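Local coordinates for histidine triad (HIT) protein (Clostridium difficile, PDB 4EGU), which binds zinc and guanosine monophosphate and is probably a nucleotide hydrolase or transferase of the histidine triad family, at residues T19-N31 with P38-D50. Numbering follows the deposited sequence. Where two conformers were deposited one is given.
With ZN (zinc ion), chain D; 5GP (guanosine-5'-monophosphate), chain C.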
ATOM      1  N   THR A  19     -10.472  17.771  -7.403  1.00 15.86           N
ATOM      2  CA  THR A  19      -9.747  18.646  -6.503  1.00 16.45           C
ATOM      3  C   THR A  19      -8.332  18.100  -6.357  1.00 15.23           C
ATOM      4  O   THR A  19      -8.098  17.099  -5.683  1.00 15.00           O
ATOM      5  CB  THR A  19     -10.444  18.751  -5.140  1.00 19.68           C
ATOM      6  OG1 THR A  19     -11.757  19.293  -5.319  1.00 22.93           O
ATOM      7  CG2 THR A  19      -9.654  19.641  -4.194  1.00 20.02           C
ATOM      8  N   LYS A  20      -7.396  18.779  -7.003  1.00 15.75           N
ATOM      9  CA  LYS A  20      -6.024  18.325  -7.141  1.00 16.63           C
ATOM     10  C   LYS A  20      -5.178  18.625  -5.916  1.00 15.57           C
ATOM     11  O   LYS A  20      -5.190  19.732  -5.373  1.00 20.03           O
ATOM     12  CB  LYS A  20      -5.413  19.020  -8.336  1.00 21.67           C
ATOM     13  CG  LYS A  20      -4.092  18.470  -8.726  1.00 23.34           C
ATOM     14  CD  LYS A  20      -3.629  19.076 -10.016  1.00 24.90           C
ATOM     15  CE  LYS A  20      -2.727  20.239  -9.747  1.00 24.43           C
ATOM     16  NZ  LYS A  20      -2.113  20.673 -11.008  1.00 22.77           N
ATOM     17  N   VAL A  21      -4.441  17.621  -5.496  1.00 11.22           N
ATOM     18  CA  VAL A  21      -3.530  17.665  -4.372  1.00 11.30           C
ATOM     19  C   VAL A  21      -2.065  17.614  -4.815  1.00 10.32           C
ATOM     20  O   VAL A  21      -1.179  18.159  -4.150  1.00 12.37           O
ATOM     21  CB  VAL A  21      -3.857  16.449  -3.444  1.00 12.66           C
ATOM     22  CG1 VAL A  21      -2.865  16.338  -2.305  1.00 14.10           C
ATOM     23  CG2 VAL A  21      -5.279  16.562  -2.925  1.00 13.36           C
ATOM     24  N   TYR A  22      -1.806  16.933  -5.924  1.00 10.00           N
ATOM     25  CA  TYR A  22      -0.465  16.796  -6.465  1.00  9.58           C
ATOM     26  C   TYR A  22      -0.559  16.596  -7.959  1.00  9.01           C
ATOM     27  O   TYR A  22      -1.462  15.895  -8.434  1.00  9.75           O
ATOM     28  CB  TYR A  22       0.233  15.578  -5.850  1.00 10.23           C
ATOM     29  CG  TYR A  22       1.625  15.336  -6.387  1.00  9.74           C
ATOM     30  CD1 TYR A  22       2.731  15.878  -5.745  1.00 10.69           C
ATOM     31  CD2 TYR A  22       1.839  14.605  -7.542  1.00  9.79           C
ATOM     32  CE1 TYR A  22       4.003  15.672  -6.226  1.00 11.16           C
ATOM     33  CE2 TYR A  22       3.122  14.407  -8.045  1.00 10.10           C
ATOM     34  CZ  TYR A  22       4.206  14.958  -7.371  1.00 10.21           C
ATOM     35  OH  TYR A  22       5.502  14.781  -7.804  1.00 11.58           O
ATOM     36  N   GLU A  23       0.390  17.127  -8.709  1.00  9.08           N
ATOM     37  CA  GLU A  23       0.537  16.737 -10.096  1.00  9.44           C
ATOM     38  C   GLU A  23       1.978  16.917 -10.541  1.00  9.81           C
ATOM     39  O   GLU A  23       2.605  17.954 -10.266  1.00 11.60           O
ATOM     40  CB  GLU A  23      -0.397  17.530 -11.020  1.00  9.98           C
ATOM     41  CG  GLU A  23      -0.493  16.927 -12.428  1.00 11.69           C
ATOM     42  CD  GLU A  23      -1.423  17.672 -13.372  1.00 12.79           C
ATOM     43  OE1 GLU A  23      -2.033  18.675 -12.953  1.00 15.68           O
ATOM     44  OE2 GLU A  23      -1.524  17.253 -14.545  1.00 14.49           O
ATOM     45  N   ASP A  24       2.473  15.944 -11.286  1.00  9.54           N
ATOM     46  CA  ASP A  24       3.701  16.073 -12.053  1.00  9.90           C
ATOM     47  C   ASP A  24       3.458  15.433 -13.424  1.00 10.69           C
ATOM     48  O   ASP A  24       2.296  15.219 -13.822  1.00 11.59           O
ATOM     49  CB  ASP A  24       4.931  15.531 -11.286  1.00 10.59           C
ATOM     50  CG  ASP A  24       4.911  14.018 -11.054  1.00 11.14           C
ATOM     51  OD1 ASP A  24       4.162  13.296 -11.719  1.00 11.46           O
ATOM     52  OD2 ASP A  24       5.703  13.570 -10.175  1.00 12.63           O
ATOM     53  N   ASP A  25       4.521  15.157 -14.171  1.00 10.99           N
ATOM     54  CA  ASP A  25       4.367  14.600 -15.507  1.00 12.33           C
ATOM     55  C   ASP A  25       3.822  13.181 -15.543  1.00 12.97           C
ATOM     56  O   ASP A  25       3.378  12.745 -16.594  1.00 15.98           O
ATOM     57  CB  ASP A  25       5.690  14.639 -16.277  1.00 13.46           C
ATOM     58  CG  ASP A  25       6.798  13.811 -15.628  1.00 14.72           C
ATOM     59  OD1 ASP A  25       6.792  13.609 -14.400  1.00 16.62           O
ATOM     60  OD2 ASP A  25       7.701  13.369 -16.371  1.00 19.58           O
ATOM     61  N   ARG A  26       3.841  12.471 -14.419  1.00 12.36           N
ATOM     62  CA  ARG A  26       3.590  11.020 -14.314  0.50 12.15           C
ATOM     63  C   ARG A  26       2.410  10.647 -13.433  1.00 11.12           C
ATOM     64  O   ARG A  26       1.867   9.564 -13.598  1.00 11.29           O
ATOM     65  CB  ARG A  26       4.793  10.290 -13.686  0.50 13.68           C
ATOM     66  CG  ARG A  26       5.994  10.106 -14.585  0.50 16.58           C
ATOM     67  CD  ARG A  26       7.117   9.366 -13.855  0.50 20.45           C
ATOM     68  NE  ARG A  26       6.879   7.928 -13.782  0.50 23.12           N
ATOM     69  CZ  ARG A  26       7.571   7.089 -13.015  0.50 25.21           C
ATOM     70  NH1 ARG A  26       8.547   7.540 -12.239  0.50 25.67           N
ATOM     71  NH2 ARG A  26       7.287   5.794 -13.022  0.50 25.14           N
ATOM     72  N   VAL A  27       2.120  11.461 -12.418  1.00 11.42           N
ATOM     73  CA  VAL A  27       1.212  11.111 -11.332  1.00 11.59           C
ATOM     74  C   VAL A  27       0.339  12.307 -11.026  1.00 12.08           C
ATOM     75  O   VAL A  27       0.771  13.459 -11.094  1.00 13.28           O
ATOM     76  CB  VAL A  27       2.024  10.681 -10.071  1.00 13.33           C
ATOM     77  CG1 VAL A  27       1.154  10.660  -8.824  1.00 14.10           C
ATOM     78  CG2 VAL A  27       2.670   9.306 -10.282  1.00 14.51           C
ATOM     79  N   LEU A  28      -0.904  12.027 -10.664  1.00 12.31           N
ATOM     80  CA  LEU A  28      -1.845  13.002 -10.161  1.00 12.51           C
ATOM     81  C   LEU A  28      -2.402  12.460  -8.842  1.00 10.50           C
ATOM     82  O   LEU A  28      -2.656  11.277  -8.705  1.00 13.55           O
ATOM     83  CB  LEU A  28      -3.029  13.218 -11.138  1.00 16.53           C
ATOM     84  CG  LEU A  28      -4.170  14.160 -10.734  1.00 16.82           C
ATOM     85  CD1 LEU A  28      -3.750  15.614 -10.804  1.00 16.83           C
ATOM     86  CD2 LEU A  28      -5.349  13.911 -11.636  1.00 18.58           C
ATOM     87  N   ALA A  29      -2.626  13.345  -7.885  1.00  9.09           N
ATOM     88  CA  ALA A  29      -3.361  12.994  -6.677  1.00  8.48           C
ATOM     89  C   ALA A  29      -4.509  13.958  -6.509  1.00  9.28           C
ATOM     90  O   ALA A  29      -4.368  15.155  -6.809  1.00 10.52           O
ATOM     91  CB  ALA A  29      -2.484  13.003  -5.431  1.00  8.72           C
ATOM     92  N   PHE A  30      -5.642  13.462  -6.035  1.00  9.34           N
ATOM     93  CA  PHE A  30      -6.840  14.253  -5.935  1.00 10.12           C
ATOM     94  C   PHE A  30      -7.698  13.720  -4.795  1.00 10.15           C
ATOM     95  O   PHE A  30      -7.571  12.574  -4.385  1.00 10.16           O
ATOM     96  CB  PHE A  30      -7.604  14.287  -7.297  1.00 11.87           C
ATOM     97  CG  PHE A  30      -7.932  12.912  -7.873  1.00 10.96           C
ATOM     98  CD1 PHE A  30      -7.004  12.175  -8.606  1.00 12.84           C
ATOM     99  CD2 PHE A  30      -9.173  12.339  -7.644  1.00 12.03           C
ATOM    100  CE1 PHE A  30      -7.319  10.909  -9.100  1.00 13.74           C
ATOM    101  CE2 PHE A  30      -9.493  11.086  -8.149  1.00 12.95           C
ATOM    102  CZ  PHE A  30      -8.561  10.369  -8.866  1.00 14.23           C
ATOM    103  N   ASN A  31      -8.584  14.544  -4.269  1.00 10.96           N
ATOM    104  CA  ASN A  31      -9.414  14.076  -3.169  1.00 10.89           C
ATOM    105  C   ASN A  31     -10.441  13.061  -3.622  1.00 10.96           C
ATOM    106  O   ASN A  31     -11.030  13.193  -4.696  1.00 12.59           O
ATOM    107  CB  ASN A  31     -10.113  15.249  -2.522  1.00 12.77           C
ATOM    108  CG  ASN A  31      -9.159  16.143  -1.769  1.00 12.92           C
ATOM    109  OD1 ASN A  31      -8.142  15.698  -1.215  1.00 14.39           O
ATOM    110  ND2 ASN A  31      -9.507  17.406  -1.701  1.00 18.18           N
ATOM    111  N   PRO A  38     -10.484  12.710   7.183  1.00 13.80           N
ATOM    112  CA  PRO A  38     -10.308  14.137   6.853  1.00 13.44           C
ATOM    113  C   PRO A  38      -9.388  14.365   5.674  1.00 12.70           C
ATOM    114  O   PRO A  38      -9.639  15.265   4.881  1.00 15.60           O
ATOM    115  CB  PRO A  38      -9.722  14.734   8.128  1.00 15.80           C
ATOM    116  CG  PRO A  38     -10.278  13.905   9.174  1.00 15.20           C
ATOM    117  CD  PRO A  38     -10.266  12.482   8.614  1.00 15.55           C
ATOM    118  N   TYR A  39      -8.328  13.570   5.574  1.00 11.16           N
ATOM    119  CA  TYR A  39      -7.589  13.436   4.318  1.00 11.53           C
ATOM    120  C   TYR A  39      -7.937  12.056   3.753  1.00 10.22           C
ATOM    121  O   TYR A  39      -7.707  11.030   4.414  1.00 10.71           O
ATOM    122  CB  TYR A  39      -6.065  13.572   4.508  1.00 11.59           C
ATOM    123  CG  TYR A  39      -5.660  14.867   5.165  1.00 13.17           C
ATOM    124  CD1 TYR A  39      -5.554  16.047   4.453  1.00 15.40           C
ATOM    125  CD2 TYR A  39      -5.426  14.902   6.532  1.00 13.70           C
ATOM    126  CE1 TYR A  39      -5.221  17.237   5.097  1.00 16.29           C
ATOM    127  CE2 TYR A  39      -5.104  16.067   7.178  1.00 15.17           C
ATOM    128  CZ  TYR A  39      -5.004  17.228   6.468  1.00 15.35           C
ATOM    129  OH  TYR A  39      -4.694  18.386   7.145  1.00 17.19           O
ATOM    130  N   HIS A  40      -8.531  12.054   2.558  1.00  9.97           N
ATOM    131  CA  HIS A  40      -8.772  10.831   1.807  1.00  9.32           C
ATOM    132  C   HIS A  40      -8.403  11.172   0.370  1.00  9.09           C
ATOM    133  O   HIS A  40      -9.161  11.832  -0.352  1.00 10.57           O
ATOM    134  CB  HIS A  40     -10.197  10.336   1.921  1.00 10.36           C
ATOM    135  CG  HIS A  40     -10.389   9.012   1.255  1.00 10.34           C
ATOM    136  ND1 HIS A  40     -11.542   8.281   1.383  1.00 12.74           N
ATOM    137  CD2 HIS A  40      -9.561   8.282   0.470  1.00 10.48           C
ATOM    138  CE1 HIS A  40     -11.421   7.165   0.690  1.00 12.55           C
ATOM    139  NE2 HIS A  40     -10.228   7.141   0.126  1.00 10.66           N
ATOM    140  N   ILE A  41      -7.180  10.794   0.010  1.00  8.44           N
ATOM    141  CA  ILE A  41      -6.546  11.226  -1.219  1.00  8.58           C
ATOM    142  C   ILE A  41      -6.272  10.006  -2.087  1.00  8.47           C
ATOM    143  O   ILE A  41      -5.821   8.984  -1.588  1.00  9.93           O
ATOM    144  CB  ILE A  41      -5.238  11.978  -0.881  1.00  9.07           C
ATOM    145  CG1 ILE A  41      -5.547  13.255  -0.095  1.00 10.04           C
ATOM    146  CG2 ILE A  41      -4.447  12.286  -2.145  1.00  9.79           C
ATOM    147  CD1 ILE A  41      -4.353  13.820   0.670  1.00 12.23           C
ATOM    148  N   LEU A  42      -6.552  10.132  -3.379  1.00  8.51           N
ATOM    149  CA  LEU A  42      -6.243   9.094  -4.359  1.00  8.52           C
ATOM    150  C   LEU A  42      -4.997   9.522  -5.122  1.00  8.30           C
ATOM    151  O   LEU A  42      -4.930  10.637  -5.626  1.00  9.51           O
ATOM    152  CB  LEU A  42      -7.397   8.929  -5.338  1.00  9.56           C
ATOM    153  CG  LEU A  42      -8.649   8.347  -4.722  1.00 11.03           C
ATOM    154  CD1 LEU A  42      -9.879   8.610  -5.567  1.00 12.92           C
ATOM    155  CD2 LEU A  42      -8.468   6.840  -4.586  1.00 14.57           C
ATOM    156  N   VAL A  43      -4.028   8.612  -5.230  1.00  8.27           N
ATOM    157  CA  VAL A  43      -2.807   8.862  -5.970  1.00  8.54           C
ATOM    158  C   VAL A  43      -2.779   7.907  -7.148  1.00  8.71           C
ATOM    159  O   VAL A  43      -2.872   6.691  -6.952  1.00  9.05           O
ATOM    160  CB  VAL A  43      -1.540   8.670  -5.098  1.00  8.90           C
ATOM    161  CG1 VAL A  43      -0.321   9.128  -5.861  1.00  9.55           C
ATOM    162  CG2 VAL A  43      -1.660   9.447  -3.789  1.00 10.28           C
ATOM    163  N   VAL A  44      -2.707   8.432  -8.371  1.00  9.50           N
ATOM    164  CA  VAL A  44      -2.827   7.599  -9.581  1.00 11.04           C
ATOM    165  C   VAL A  44      -1.756   7.933 -10.599  1.00 11.53           C
ATOM    166  O   VAL A  44      -1.391   9.108 -10.761  1.00 12.43           O
ATOM    167  CB  VAL A  44      -4.176   7.702 -10.305  1.00 12.98           C
ATOM    168  CG1 VAL A  44      -5.293   7.536  -9.318  1.00 14.37           C
ATOM    169  CG2 VAL A  44      -4.319   9.030 -11.070  1.00 13.52           C
ATOM    170  N   PRO A  45      -1.264   6.914 -11.312  1.00 10.25           N
ATOM    171  CA  PRO A  45      -0.462   7.223 -12.482  0.60 10.67           C
ATOM    172  C   PRO A  45      -1.364   7.812 -13.543  1.00 10.13           C
ATOM    173  O   PRO A  45      -2.529   7.452 -13.658  1.00 10.91           O
ATOM    174  CB  PRO A  45       0.062   5.851 -12.930  0.60 12.10           C
ATOM    175  CG  PRO A  45      -0.982   4.902 -12.474  0.60 11.92           C
ATOM    176  CD  PRO A  45      -1.586   5.477 -11.245  0.60 11.19           C
ATOM    177  N   LYS A  46      -0.811   8.685 -14.361  1.00 10.99           N
ATOM    178  CA  LYS A  46      -1.520   9.144 -15.545  1.00 12.40           C
ATOM    179  C   LYS A  46      -1.691   8.006 -16.559  1.00 14.28           C
ATOM    180  O   LYS A  46      -2.723   7.924 -17.221  1.00 17.26           O
ATOM    181  CB  LYS A  46      -0.801  10.350 -16.153  1.00 12.47           C
ATOM    182  CG  LYS A  46      -0.919  11.574 -15.266  1.00 12.34           C
ATOM    183  CD  LYS A  46      -0.187  12.790 -15.816  1.00 12.88           C
ATOM    184  CE  LYS A  46      -0.581  14.027 -15.026  1.00 12.99           C
ATOM    185  NZ  LYS A  46       0.091  15.238 -15.524  1.00 13.36           N
ATOM    186  N   LYS A  47      -0.693   7.130 -16.664  1.00 13.47           N
ATOM    187  CA  LYS A  47      -0.790   5.925 -17.486  1.00 13.33           C
ATOM    188  C   LYS A  47      -1.804   4.967 -16.864  1.00 12.02           C
ATOM    189  O   LYS A  47      -1.821   4.762 -15.652  1.00 13.95           O
ATOM    190  CB  LYS A  47       0.573   5.230 -17.593  1.00 14.52           C
ATOM    191  CG  LYS A  47       0.550   3.915 -18.358  1.00 15.42           C
ATOM    192  CD  LYS A  47       1.960   3.351 -18.602  1.00 17.59           C
ATOM    193  CE  LYS A  47       1.940   1.972 -19.268  1.00 19.59           C
ATOM    194  NZ  LYS A  47       1.361   2.029 -20.623  1.00 23.27           N
ATOM    195  N   HIS A  48      -2.652   4.372 -17.686  1.00 11.03           N
ATOM    196  CA  HIS A  48      -3.624   3.388 -17.222  1.00 10.98           C
ATOM    197  C   HIS A  48      -3.020   1.991 -17.094  1.00 10.37           C
ATOM    198  O   HIS A  48      -2.528   1.408 -18.061  1.00 12.53           O
ATOM    199  CB  HIS A  48      -4.798   3.331 -18.211  1.00 12.00           C
ATOM    200  CG  HIS A  48      -5.870   2.385 -17.798  1.00 11.46           C
ATOM    201  ND1 HIS A  48      -7.047   2.785 -17.194  1.00 10.83           N
ATOM    202  CD2 HIS A  48      -5.908   1.035 -17.861  1.00 11.99           C
ATOM    203  CE1 HIS A  48      -7.767   1.713 -16.921  1.00 11.77           C
ATOM    204  NE2 HIS A  48      -7.097   0.641 -17.307  1.00 12.19           N
ATOM    205  N   TYR A  49      -3.106   1.454 -15.882  1.00 10.06           N
ATOM    206  CA  TYR A  49      -2.931   0.039 -15.588  1.00 10.75           C
ATOM    207  C   TYR A  49      -4.219  -0.416 -14.922  1.00  9.81           C
ATOM    208  O   TYR A  49      -4.750   0.302 -14.069  1.00  9.87           O
ATOM    209  CB  TYR A  49      -1.785  -0.203 -14.594  1.00 11.72           C
ATOM    210  CG  TYR A  49      -0.432   0.140 -15.071  1.00 12.64           C
ATOM    211  CD1 TYR A  49       0.294  -0.784 -15.826  1.00 14.01           C
ATOM    212  CD2 TYR A  49       0.169   1.323 -14.699  1.00 14.02           C
ATOM    213  CE1 TYR A  49       1.568  -0.518 -16.230  1.00 14.06           C
ATOM    214  CE2 TYR A  49       1.444   1.605 -15.111  1.00 15.61           C
ATOM    215  CZ  TYR A  49       2.144   0.680 -15.872  1.00 14.24           C
ATOM    216  OH  TYR A  49       3.428   0.977 -16.265  1.00 17.06           O
ATOM    217  N   ASP A  50      -4.731  -1.598 -15.255  1.00 10.72           N
ATOM    218  CA  ASP A  50      -6.007  -1.999 -14.705  1.00 11.24           C
ATOM    219  C   ASP A  50      -5.937  -2.211 -13.178  1.00 10.38           C
ATOM    220  O   ASP A  50      -6.913  -1.994 -12.481  1.00 11.51           O
ATOM    221  CB  ASP A  50      -6.505  -3.314 -15.333  1.00 14.18           C
ATOM    222  CG  ASP A  50      -6.882  -3.212 -16.802  1.00 17.70           C
ATOM    223  OD1 ASP A  50      -7.090  -2.112 -17.326  1.00 18.39           O
ATOM    224  OD2 ASP A  50      -7.002  -4.287 -17.434  1.00 20.82           O
TER
HETATM  225 ZN    ZN D 202      -7.707   4.652 -16.666  1.00 10.74          ZN
HETATM  226  P   5GP C 201     -11.796   1.626  -5.059  0.80 10.50           P
HETATM  227  O1P 5GP C 201     -12.899   1.131  -4.149  0.80 13.64           O
HETATM  228  O2P 5GP C 201     -11.934   1.268  -6.512  0.80 11.45           O
HETATM  229  O3P 5GP C 201     -10.484   1.206  -4.548  0.80  8.90           O
HETATM  230  O5' 5GP C 201     -11.695   3.184  -4.893  0.80 15.29           O
HETATM  231  C5' 5GP C 201     -12.251   4.043  -5.860  0.80 16.90           C
HETATM  232  C4' 5GP C 201     -12.532   5.367  -5.248  0.80 15.01           C
HETATM  233  O4' 5GP C 201     -12.833   6.298  -6.291  0.80 12.48           O
HETATM  234  C3' 5GP C 201     -13.726   5.381  -4.291  0.80 13.37           C
HETATM  235  O3' 5GP C 201     -13.282   5.658  -2.960  0.80 13.24           O
HETATM  236  C2' 5GP C 201     -14.615   6.532  -4.823  0.80 13.87           C
HETATM  237  O2' 5GP C 201     -15.180   7.370  -3.834  0.80 14.76           O
HETATM  238  C1' 5GP C 201     -13.666   7.286  -5.766  0.80 12.94           C
HETATM  239  N9  5GP C 201     -14.319   7.944  -6.888  0.80 13.59           N
HETATM  240  C8  5GP C 201     -15.159   7.340  -7.749  0.80 16.51           C
HETATM  241  N7  5GP C 201     -15.550   8.211  -8.699  0.80 18.84           N
HETATM  242  C5  5GP C 201     -14.929   9.379  -8.436  0.80 15.00           C
HETATM  243  C6  5GP C 201     -14.957  10.614  -9.066  0.80 15.43           C
HETATM  244  O6  5GP C 201     -15.653  10.862 -10.097  0.80 19.38           O
HETATM  245  N1  5GP C 201     -14.178  11.555  -8.507  0.80 15.17           N
HETATM  246  C2  5GP C 201     -13.415  11.348  -7.403  0.80 12.66           C
HETATM  247  N2  5GP C 201     -12.690  12.382  -6.948  0.80 13.91           N
HETATM  248  N3  5GP C 201     -13.368  10.175  -6.753  0.80 12.34           N
HETATM  249  C4  5GP C 201     -14.134   9.200  -7.293  0.80 14.76           C
HETATM  250  O   HOH W   1       2.048   7.557 -15.552  1.00 15.26           O
HETATM  251  O   HOH W   2      -8.944  14.630   1.374  1.00 14.98           O
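Strands 27-31 and 39-45 pair antiparallel, their axes 154° apart: Leu28 with Val44 and Phe30 with Leu42 are hydrogen-bonded pairs, each joined by two N-H...O bonds, while Val27-Pro45, Ala29-Val43 and Asn31-Ile41 are non-hydrogen-bonded. Lys46 N donates to Arg26 O just past the last bridge. On the face carrying Phe30, the CB of Leu42 lies over the ring, 4.2 Å from its centroid, a CH-pi contact offset toward the rim. Leu42 CD1 meets the ring at Phe30 CE2, 3.6 Å away, and Val44 CG1 approaches Phe30 CE1. With chi1 at 55°, the ring of Phe30 sits between its own backbone N and carbonyl carbon, which brings it over the neighbouring strand. GMP N2 reaches the edge of this ring in plane and donates to Asn31 O (2.9 Å), so the strand end forms part of the nucleotide pocket. On the other face the contacts between the strands are aliphatic: Val27 CG1 touches Val43 CG1 at 3.6 Å, and Ala29 CB touches both Ile41 CG2 and Val43 CG2. At the far end Lys46, extended beyond CG, runs past the turn so that its NZ bonds both Glu23 OE2, through the anti lone pair, and Asp24 O, at 2.8 Å each. Glu23 OE1 also binds Lys20 NZ, completing a salt-bridge network, while Asp24 OD1 accepts from Arg26 N (an Asx turn) and from Val27 N, which extends it to an Asx motif. Beyond the strand, His48 ND1 binds zinc with Cys6, Cys9 and His100. Strand 20-23 flanks 27-31 through a classic bulge at Val21 and Tyr22 facing Ala29, and strand 103-107 borders 39-45; helix 7-12 covers the Phe30 face, and helix 61-77 contacts Val27 on the other.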